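Local coordinates for Lmo2125 protein (Listeria monocytogenes serovar 1/2a, PDB 5TU0), which binds maltose and probably delivers it to a membrane transporter, as a solute-binding lipoprotein of a bacterial sugar-uptake system, at residues Ala61-Ile72 against Gly273-Asn284; Gly76-Leu86 against Ile102-Pro110. The protein carries 2 engineered substitutions. All blocks are in the same frame, centred on the assembly; numbering follows the deposited sequence. Where two conformers were deposited one is given.

Contact 1 (Ala61-Ile72 against Gly273-Asn284); sequences APDVMMSAFDRI and GKGWVVSNYSKN. With TTN (tartronate), chain C.
Strands 64-68 and 273-278 pair antiparallel, their short axes at 143° and 4.5 Å apart at closest approach. Met-65 with Val-277 and Ser-67 with Gly-275 are hydrogen-bonded pairs; Ser-279 N to Asp-63 O and Phe-69 N to Gly-273 O extend the ladder at its ends. On one face Met-66 crosses the Trp-276 indole: with CG anti to the carbonyl carbon (chi1 -61°), that atom lies 3.6 Å from the six-membered ring centroid, almost on its normal, SD following over the same face in Met-aromatic contact. On the other, Met-65 CG meets Val-277 CG2 at 3.5 Å, and Ile-72 CD1 reaches Val-277 CG1. The Phe-69 ring packs on bare backbone, Lys-274 N over its centre and Gly-273 C nearer the rim. Beyond the strands, Asp-63 OD1 accepts from Ser-282 OG (2.5 Å) and Asn-284 ND2 (3.2 Å), both from one face of the carboxylate; this holds the segment after the Ser-279 to Ser-282 turn, where tartronate O3 donates to Lys-283 O. Pairing so distant in sequence is consistent with a solute-binding-protein lobe to which the chain returns. Helix 285-295 packs on Val-64, Trp-276 and Val-278, and strand 64-68 lies between strands 10-15 and 272-278, the latter bordered by strand 105-121.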
# COMPACT_ATOMS: atom_id res chain seq x y z
N ALA A 61 -10.88 12.52 -22.26
CA ALA A 61 -10.39 12.15 -20.94
C ALA A 61 -10.41 13.36 -20.00
O ALA A 61 -10.26 14.49 -20.46
CB ALA A 61 -8.96 11.65 -21.04
N PRO A 62 -10.56 13.11 -18.69
CA PRO A 62 -10.50 14.22 -17.73
C PRO A 62 -9.10 14.84 -17.72
O PRO A 62 -8.14 14.21 -18.19
CB PRO A 62 -10.78 13.52 -16.38
CG PRO A 62 -10.29 12.13 -16.59
CD PRO A 62 -10.68 11.81 -18.00
N ASP A 63 -8.99 16.07 -17.22
CA ASP A 63 -7.70 16.74 -17.13
C ASP A 63 -6.86 16.23 -15.98
O ASP A 63 -5.63 16.08 -16.13
CB ASP A 63 -7.89 18.23 -16.93
CG ASP A 63 -8.57 18.87 -18.10
OD1 ASP A 63 -8.00 18.80 -19.21
OD2 ASP A 63 -9.65 19.46 -17.90
N VAL A 64 -7.49 15.99 -14.83
CA VAL A 64 -6.78 15.48 -13.66
C VAL A 64 -7.58 14.35 -13.01
O VAL A 64 -8.80 14.30 -13.10
CB VAL A 64 -6.49 16.57 -12.60
CG1 VAL A 64 -5.53 17.62 -13.15
CG2 VAL A 64 -7.79 17.21 -12.14
N MET A 65 -6.85 13.44 -12.38
CA MET A 65 -7.44 12.29 -11.71
C MET A 65 -6.45 11.77 -10.68
O MET A 65 -5.39 12.36 -10.49
CB MET A 65 -7.80 11.24 -12.77
CG MET A 65 -6.60 10.61 -13.46
SD MET A 65 -6.79 10.42 -15.25
CE MET A 65 -6.39 12.11 -15.69
N MET A 66 -6.77 10.68 -10.02
CA MET A 66 -5.87 10.10 -9.05
C MET A 66 -5.39 8.75 -9.54
O MET A 66 -5.99 8.14 -10.44
CB MET A 66 -6.57 9.97 -7.69
CG MET A 66 -7.03 11.30 -7.10
SD MET A 66 -8.03 11.09 -5.61
CE MET A 66 -6.90 10.21 -4.57
N SER A 67 -4.31 8.27 -8.93
CA SER A 67 -3.78 6.95 -9.23
C SER A 67 -3.02 6.42 -8.04
O SER A 67 -2.39 7.18 -7.30
CB SER A 67 -2.83 7.01 -10.43
OG SER A 67 -2.20 5.75 -10.66
N ALA A 68 -3.11 5.10 -7.83
CA ALA A 68 -2.29 4.44 -6.84
C ALA A 68 -0.84 4.72 -7.24
O ALA A 68 -0.53 4.80 -8.44
CB ALA A 68 -2.54 2.95 -6.83
N PHE A 69 0.05 4.83 -6.25
CA PHE A 69 1.47 5.08 -6.52
C PHE A 69 2.09 4.02 -7.44
O PHE A 69 2.89 4.35 -8.32
CB PHE A 69 2.32 5.09 -5.23
CG PHE A 69 2.10 6.28 -4.33
CD1 PHE A 69 1.86 7.56 -4.84
CD2 PHE A 69 2.23 6.14 -2.96
CE1 PHE A 69 1.70 8.64 -3.99
CE2 PHE A 69 2.08 7.22 -2.11
CZ PHE A 69 1.82 8.48 -2.64
N ASP A 70 1.68 2.77 -7.27
CA ASP A 70 2.29 1.68 -8.05
C ASP A 70 2.10 1.71 -9.58
O ASP A 70 2.85 1.02 -10.30
CB ASP A 70 1.90 0.29 -7.48
CG ASP A 70 0.39 0.01 -7.51
OD1 ASP A 70 -0.37 0.64 -8.28
OD2 ASP A 70 -0.03 -0.88 -6.74
N ARG A 71 1.14 2.49 -10.05
CA ARG A 71 0.82 2.67 -11.48
C ARG A 71 1.32 3.99 -12.10
O ARG A 71 1.31 4.12 -13.32
CB ARG A 71 -0.70 2.63 -11.66
CG ARG A 71 -1.30 1.25 -11.52
CD ARG A 71 -1.30 0.57 -12.87
NE ARG A 71 -2.39 1.08 -13.72
CZ ARG A 71 -2.48 0.94 -15.04
NH1 ARG A 71 -3.54 1.42 -15.69
NH2 ARG A 71 -1.52 0.32 -15.73
N ILE A 72 1.73 4.96 -11.29
CA ILE A 72 2.09 6.28 -11.83
C ILE A 72 3.28 6.24 -12.77
O ILE A 72 3.23 6.81 -13.86
CB ILE A 72 2.30 7.31 -10.70
CG1 ILE A 72 0.95 7.56 -10.01
CG2 ILE A 72 2.87 8.62 -11.25
CD1 ILE A 72 0.99 8.48 -8.80
N GLY A 273 -0.22 4.18 -1.36
CA GLY A 273 -0.92 5.46 -1.35
C GLY A 273 -1.35 5.89 -2.73
O GLY A 273 -1.32 5.09 -3.67
N LYS A 274 -1.72 7.16 -2.84
CA LYS A 274 -2.24 7.71 -4.07
C LYS A 274 -1.71 9.13 -4.32
O LYS A 274 -1.40 9.89 -3.38
CB LYS A 274 -3.78 7.78 -3.99
CG LYS A 274 -4.50 6.46 -3.76
CD LYS A 274 -6.01 6.68 -3.85
CE LYS A 274 -6.85 5.46 -3.47
NZ LYS A 274 -6.93 5.34 -2.00
N GLY A 275 -1.63 9.47 -5.59
CA GLY A 275 -1.20 10.78 -6.03
C GLY A 275 -2.20 11.34 -7.04
O GLY A 275 -3.02 10.60 -7.61
N TRP A 276 -2.14 12.65 -7.23
CA TRP A 276 -2.92 13.31 -8.24
C TRP A 276 -2.06 13.33 -9.51
O TRP A 276 -0.84 13.58 -9.44
CB TRP A 276 -3.28 14.73 -7.81
CG TRP A 276 -4.40 14.79 -6.85
CD1 TRP A 276 -4.32 14.81 -5.49
CD2 TRP A 276 -5.79 14.86 -7.18
NE1 TRP A 276 -5.59 14.91 -4.95
CE2 TRP A 276 -6.51 14.92 -5.97
CE3 TRP A 276 -6.49 14.88 -8.38
CZ2 TRP A 276 -7.90 15.01 -5.93
CZ3 TRP A 276 -7.88 14.96 -8.35
CH2 TRP A 276 -8.56 15.02 -7.13
N VAL A 277 -2.67 13.05 -10.66
CA VAL A 277 -1.97 13.01 -11.93
C VAL A 277 -2.69 13.85 -12.96
O VAL A 277 -3.88 14.13 -12.80
CB VAL A 277 -1.80 11.57 -12.43
CG1 VAL A 277 -1.07 10.74 -11.38
CG2 VAL A 277 -3.14 10.91 -12.77
N VAL A 278 -1.96 14.26 -14.00
CA VAL A 278 -2.48 15.10 -15.09
C VAL A 278 -2.43 14.34 -16.40
O VAL A 278 -1.39 13.77 -16.75
CB VAL A 278 -1.66 16.39 -15.25
CG1 VAL A 278 -2.16 17.23 -16.43
CG2 VAL A 278 -1.68 17.19 -13.96
N SER A 279 -3.54 14.31 -17.12
CA SER A 279 -3.60 13.67 -18.42
C SER A 279 -2.60 14.33 -19.38
O SER A 279 -2.55 15.56 -19.47
CB SER A 279 -5.00 13.81 -19.00
OG SER A 279 -5.06 13.39 -20.35
N ASN A 280 -1.80 13.52 -20.08
CA ASN A 280 -0.83 14.08 -21.04
C ASN A 280 -1.56 14.62 -22.28
O ASN A 280 -0.96 15.33 -23.08
CB ASN A 280 0.19 13.02 -21.47
CG ASN A 280 1.49 13.62 -22.00
OD1 ASN A 280 1.83 14.77 -21.72
ND2 ASN A 280 2.25 12.80 -22.71
N TYR A 281 -2.85 14.30 -22.41
CA TYR A 281 -3.69 14.75 -23.53
C TYR A 281 -4.45 16.01 -23.18
O TYR A 281 -5.16 16.56 -24.03
CB TYR A 281 -4.69 13.64 -23.90
CG TYR A 281 -4.05 12.26 -24.07
CD1 TYR A 281 -3.55 11.85 -25.29
CD2 TYR A 281 -3.98 11.37 -23.00
CE1 TYR A 281 -2.97 10.60 -25.45
CE2 TYR A 281 -3.41 10.11 -23.14
CZ TYR A 281 -2.89 9.74 -24.37
OH TYR A 281 -2.33 8.51 -24.52
N SER A 282 -4.32 16.49 -21.95
CA SER A 282 -5.04 17.66 -21.50
C SER A 282 -4.64 18.91 -22.27
O SER A 282 -3.47 19.10 -22.63
CB SER A 282 -4.84 17.89 -20.01
OG SER A 282 -5.50 19.08 -19.59
N LYS A 283 -5.63 19.75 -22.50
CA LYS A 283 -5.43 21.01 -23.18
C LYS A 283 -5.39 22.10 -22.10
O LYS A 283 -5.30 23.29 -22.43
CB LYS A 283 -6.60 21.25 -24.15
CG LYS A 283 -6.18 21.64 -25.55
CD LYS A 283 -5.53 20.46 -26.24
CE LYS A 283 -5.26 20.76 -27.71
NZ LYS A 283 -4.64 19.58 -28.38
N ASN A 284 -5.46 21.70 -20.83
CA ASN A 284 -5.49 22.62 -19.70
C ASN A 284 -4.39 22.32 -18.68
O ASN A 284 -4.62 22.38 -17.47
CB ASN A 284 -6.85 22.50 -19.01
CG ASN A 284 -8.02 22.77 -19.94
OD1 ASN A 284 -8.21 23.89 -20.39
ND2 ASN A 284 -8.82 21.75 -20.19
C1 TTN C . -2.18 24.68 -21.36
C2 TTN C . -2.14 24.27 -22.81
C3 TTN C . -1.95 22.78 -22.97
O1 TTN C . -1.17 24.49 -20.66
O2 TTN C . -3.23 25.20 -20.89
O3 TTN C . -3.34 24.65 -23.49
O4 TTN C . -2.28 22.02 -22.04
O5 TTN C . -1.48 22.36 -24.05
O HOH W 1 -7.14 14.79 -20.99
O HOH W 2 -8.45 19.02 -22.06

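Contact 2 (Gly76-Leu86 against Ile102-Pro110); sequences GQQGHLAEVKL and IDDKIYGAP
The Tyr-107 ring lies flat against the last turn of helix 69-77: Gly-76 CA sits over the centre of one face, 3.5 Å from the ring centroid and 4° off the normal, a CH-pi contact. Gly-76, with no side chain, brings its CA itself onto the ring. At the ring edge, near its plane, Ala-82 O approaches CD1. Glu-83 CG touches CE1 of the same ring at 3.6 Å. CG of Tyr-107 is anti to the carbonyl carbon (chi1 -66°), which turns the ring toward Gly-76 on the last helical turn. The Glu-83 carboxylate stands 72° to this ring, and a water joins its OE2 to Tyr-107 OH; a second water links OE1, at a longer distance, to Ile-106 N. The Gln-77 side chain crosses Ile-102 at about a right angle, its amide carbon CD 3.3 Å from Ile-102 CD1, and NE2 donates to Asp-103 OD2 on the syn side at 3.0 Å.

Between these groups the chain leaves the helix through a Schellman motif at Gly-79, and the type I' turn that Gln-77 meets, Ile-102 to Lys-105, forms the hairpin that leads into strand 105-121. The returning chain is fixed to that strand by Val-84 N donating to Ile-106 O (2.9 Å). Val-84 CG2 presses on Gly-108 N at 3.4 Å, and Leu-86 CD2 on Gly-108 O; both of these buried polar atoms lack a hydrogen-bonding partner. Leu-86 CD2 also meets Ile-106 CG2, Ala-109 and Pro-110 CD, and helix 285-295 covers Val-84 and Ala-109 through Leu-292.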
# COMPACT_ATOMS: atom_id res chain seq x y z
N GLY A 76 3.20 7.06 -16.77
CA GLY A 76 4.07 8.14 -17.25
C GLY A 76 4.96 7.67 -18.38
O GLY A 76 5.09 8.36 -19.39
N GLN A 77 5.58 6.50 -18.21
CA GLN A 77 6.44 5.93 -19.26
C GLN A 77 5.70 5.68 -20.56
O GLN A 77 6.24 5.89 -21.65
CB GLN A 77 7.06 4.61 -18.80
CG GLN A 77 8.17 4.75 -17.80
CD GLN A 77 8.81 3.40 -17.47
OE1 GLN A 77 8.12 2.38 -17.27
NE2 GLN A 77 10.13 3.39 -17.38
N GLN A 78 4.46 5.21 -20.44
CA GLN A 78 3.62 4.91 -21.60
C GLN A 78 3.11 6.15 -22.32
O GLN A 78 2.46 6.03 -23.33
CB GLN A 78 2.44 4.05 -21.18
CG GLN A 78 2.81 2.63 -20.76
CD GLN A 78 1.63 1.88 -20.20
OE1 GLN A 78 0.53 2.42 -20.08
NE2 GLN A 78 1.84 0.62 -19.84
N GLY A 79 3.37 7.34 -21.78
CA GLY A 79 2.96 8.59 -22.41
C GLY A 79 1.57 9.09 -22.09
O GLY A 79 1.10 10.05 -22.72
N HIS A 80 0.90 8.50 -21.10
CA HIS A 80 -0.48 8.91 -20.76
C HIS A 80 -0.59 10.03 -19.72
O HIS A 80 -1.64 10.68 -19.61
CB HIS A 80 -1.27 7.68 -20.30
CG HIS A 80 -1.24 6.54 -21.27
ND1 HIS A 80 -1.64 6.66 -22.58
CD2 HIS A 80 -0.88 5.24 -21.10
CE1 HIS A 80 -1.52 5.50 -23.19
NE2 HIS A 80 -1.06 4.62 -22.31
N LEU A 81 0.46 10.25 -18.92
CA LEU A 81 0.47 11.31 -17.91
C LEU A 81 1.50 12.38 -18.24
O LEU A 81 2.57 12.09 -18.74
CB LEU A 81 0.81 10.74 -16.53
CG LEU A 81 -0.11 9.62 -16.03
CD1 LEU A 81 0.36 9.14 -14.68
CD2 LEU A 81 -1.55 10.10 -15.97
N ALA A 82 1.17 13.62 -17.92
CA ALA A 82 2.09 14.74 -18.13
C ALA A 82 3.13 14.79 -17.01
O ALA A 82 2.83 14.44 -15.88
CB ALA A 82 1.30 16.04 -18.11
N GLU A 83 4.33 15.27 -17.32
CA GLU A 83 5.32 15.54 -16.27
C GLU A 83 4.81 16.76 -15.52
O GLU A 83 4.31 17.70 -16.15
CB GLU A 83 6.71 15.86 -16.84
CG GLU A 83 7.35 14.70 -17.55
CD GLU A 83 8.72 15.06 -18.10
OE1 GLU A 83 9.51 15.72 -17.39
OE2 GLU A 83 8.99 14.69 -19.26
N VAL A 84 4.91 16.73 -14.19
CA VAL A 84 4.40 17.82 -13.34
C VAL A 84 5.43 18.22 -12.32
O VAL A 84 6.42 17.49 -12.08
CB VAL A 84 3.10 17.41 -12.61
CG1 VAL A 84 1.97 17.22 -13.60
CG2 VAL A 84 3.32 16.13 -11.78
N LYS A 85 5.20 19.38 -11.71
CA LYS A 85 6.09 19.89 -10.68
C LYS A 85 5.43 19.70 -9.33
O LYS A 85 4.20 19.63 -9.24
CB LYS A 85 6.40 21.37 -10.89
CG LYS A 85 7.00 21.71 -12.24
CD LYS A 85 7.31 23.20 -12.32
CE LYS A 85 7.82 23.61 -13.70
NZ LYS A 85 9.06 22.88 -14.07
N LEU A 86 6.26 19.61 -8.29
CA LEU A 86 5.77 19.48 -6.92
C LEU A 86 5.84 20.84 -6.23
O LEU A 86 6.86 21.20 -5.62
CB LEU A 86 6.59 18.45 -6.14
CG LEU A 86 6.61 17.05 -6.73
CD1 LEU A 86 7.46 16.15 -5.86
CD2 LEU A 86 5.20 16.51 -6.88
N ILE A 102 9.86 8.30 -11.92
CA ILE A 102 10.46 7.18 -12.66
C ILE A 102 11.40 7.80 -13.69
O ILE A 102 11.06 8.82 -14.29
CB ILE A 102 9.42 6.24 -13.31
CG1 ILE A 102 10.09 4.93 -13.76
CG2 ILE A 102 8.70 6.91 -14.48
CD1 ILE A 102 9.14 3.84 -14.19
N ASP A 103 12.59 7.21 -13.87
CA ASP A 103 13.60 7.75 -14.83
C ASP A 103 13.87 9.25 -14.56
O ASP A 103 14.03 10.02 -15.50
CB ASP A 103 13.11 7.62 -16.29
CG ASP A 103 12.72 6.20 -16.69
OD1 ASP A 103 13.56 5.28 -16.52
OD2 ASP A 103 11.59 6.01 -17.22
N ASP A 104 13.93 9.64 -13.29
CA ASP A 104 14.17 11.05 -12.94
C ASP A 104 13.13 12.01 -13.53
O ASP A 104 13.45 13.17 -13.82
CB ASP A 104 15.59 11.49 -13.34
CG ASP A 104 16.67 10.60 -12.75
OD1 ASP A 104 16.43 10.02 -11.67
OD2 ASP A 104 17.76 10.48 -13.34
N LYS A 105 11.90 11.53 -13.73
CA LYS A 105 10.78 12.38 -14.19
C LYS A 105 9.60 12.24 -13.23
O LYS A 105 9.31 11.13 -12.78
CB LYS A 105 10.37 12.00 -15.61
CG LYS A 105 11.44 12.25 -16.66
CD LYS A 105 10.94 11.95 -18.05
CE LYS A 105 12.02 12.10 -19.11
NZ LYS A 105 13.08 11.05 -18.97
N ILE A 106 8.93 13.35 -12.91
CA ILE A 106 7.84 13.38 -11.95
C ILE A 106 6.50 13.33 -12.67
O ILE A 106 6.22 14.19 -13.53
CB ILE A 106 7.94 14.64 -11.08
CG1 ILE A 106 9.24 14.61 -10.25
CG2 ILE A 106 6.72 14.79 -10.17
CD1 ILE A 106 9.63 15.95 -9.66
N TYR A 107 5.68 12.33 -12.34
CA TYR A 107 4.37 12.14 -12.99
C TYR A 107 3.11 12.27 -12.09
O TYR A 107 2.00 11.92 -12.51
CB TYR A 107 4.36 10.82 -13.74
CG TYR A 107 5.30 10.76 -14.91
CD1 TYR A 107 5.05 11.50 -16.07
CD2 TYR A 107 6.43 9.94 -14.89
CE1 TYR A 107 5.90 11.45 -17.16
CE2 TYR A 107 7.28 9.88 -15.98
CZ TYR A 107 7.01 10.63 -17.11
OH TYR A 107 7.84 10.59 -18.20
N GLY A 108 3.28 12.80 -10.90
CA GLY A 108 2.17 13.03 -10.01
C GLY A 108 2.57 13.77 -8.78
O GLY A 108 3.76 14.00 -8.55
N ALA A 109 1.57 14.14 -7.99
CA ALA A 109 1.77 14.85 -6.73
C ALA A 109 1.20 13.97 -5.62
O ALA A 109 0.00 13.69 -5.61
CB ALA A 109 1.06 16.19 -6.77
N PRO A 110 2.05 13.53 -4.67
CA PRO A 110 1.55 12.67 -3.59
C PRO A 110 0.44 13.29 -2.77
O PRO A 110 0.54 14.48 -2.42
CB PRO A 110 2.78 12.46 -2.70
CG PRO A 110 3.93 12.75 -3.56
CD PRO A 110 3.50 13.71 -4.61
O HOH W 3 0.77 13.57 -14.15
O HOH W 4 9.93 15.71 -14.16
O HOH W 5 7.81 12.54 -19.96

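How the contacts relate
The centres of contacts 1 and 2 lie about 9 Å apart, on the same side of the chain's centre. In sequence, both segments of contact 2 fall between those of contact 1, which brings together stretches separated by 200 residues. Helix 69-77 begins in contact 1 and ends in contact 2, and strands 272-278 and 105-121 are neighbours in one mixed sheet. The two also touch directly: Val-278 O and Ala-82 N are 2.8 Å apart, a probable hydrogen bond, as are Tyr-281 OH and His-80 ND1, while Val-277 CG1 packs on Tyr-107 O. Sheet and helix 69-77 pack together in what is probably one lobe of the solute-binding fold, running from sugar-pocket Asp-70 to the tartronate site.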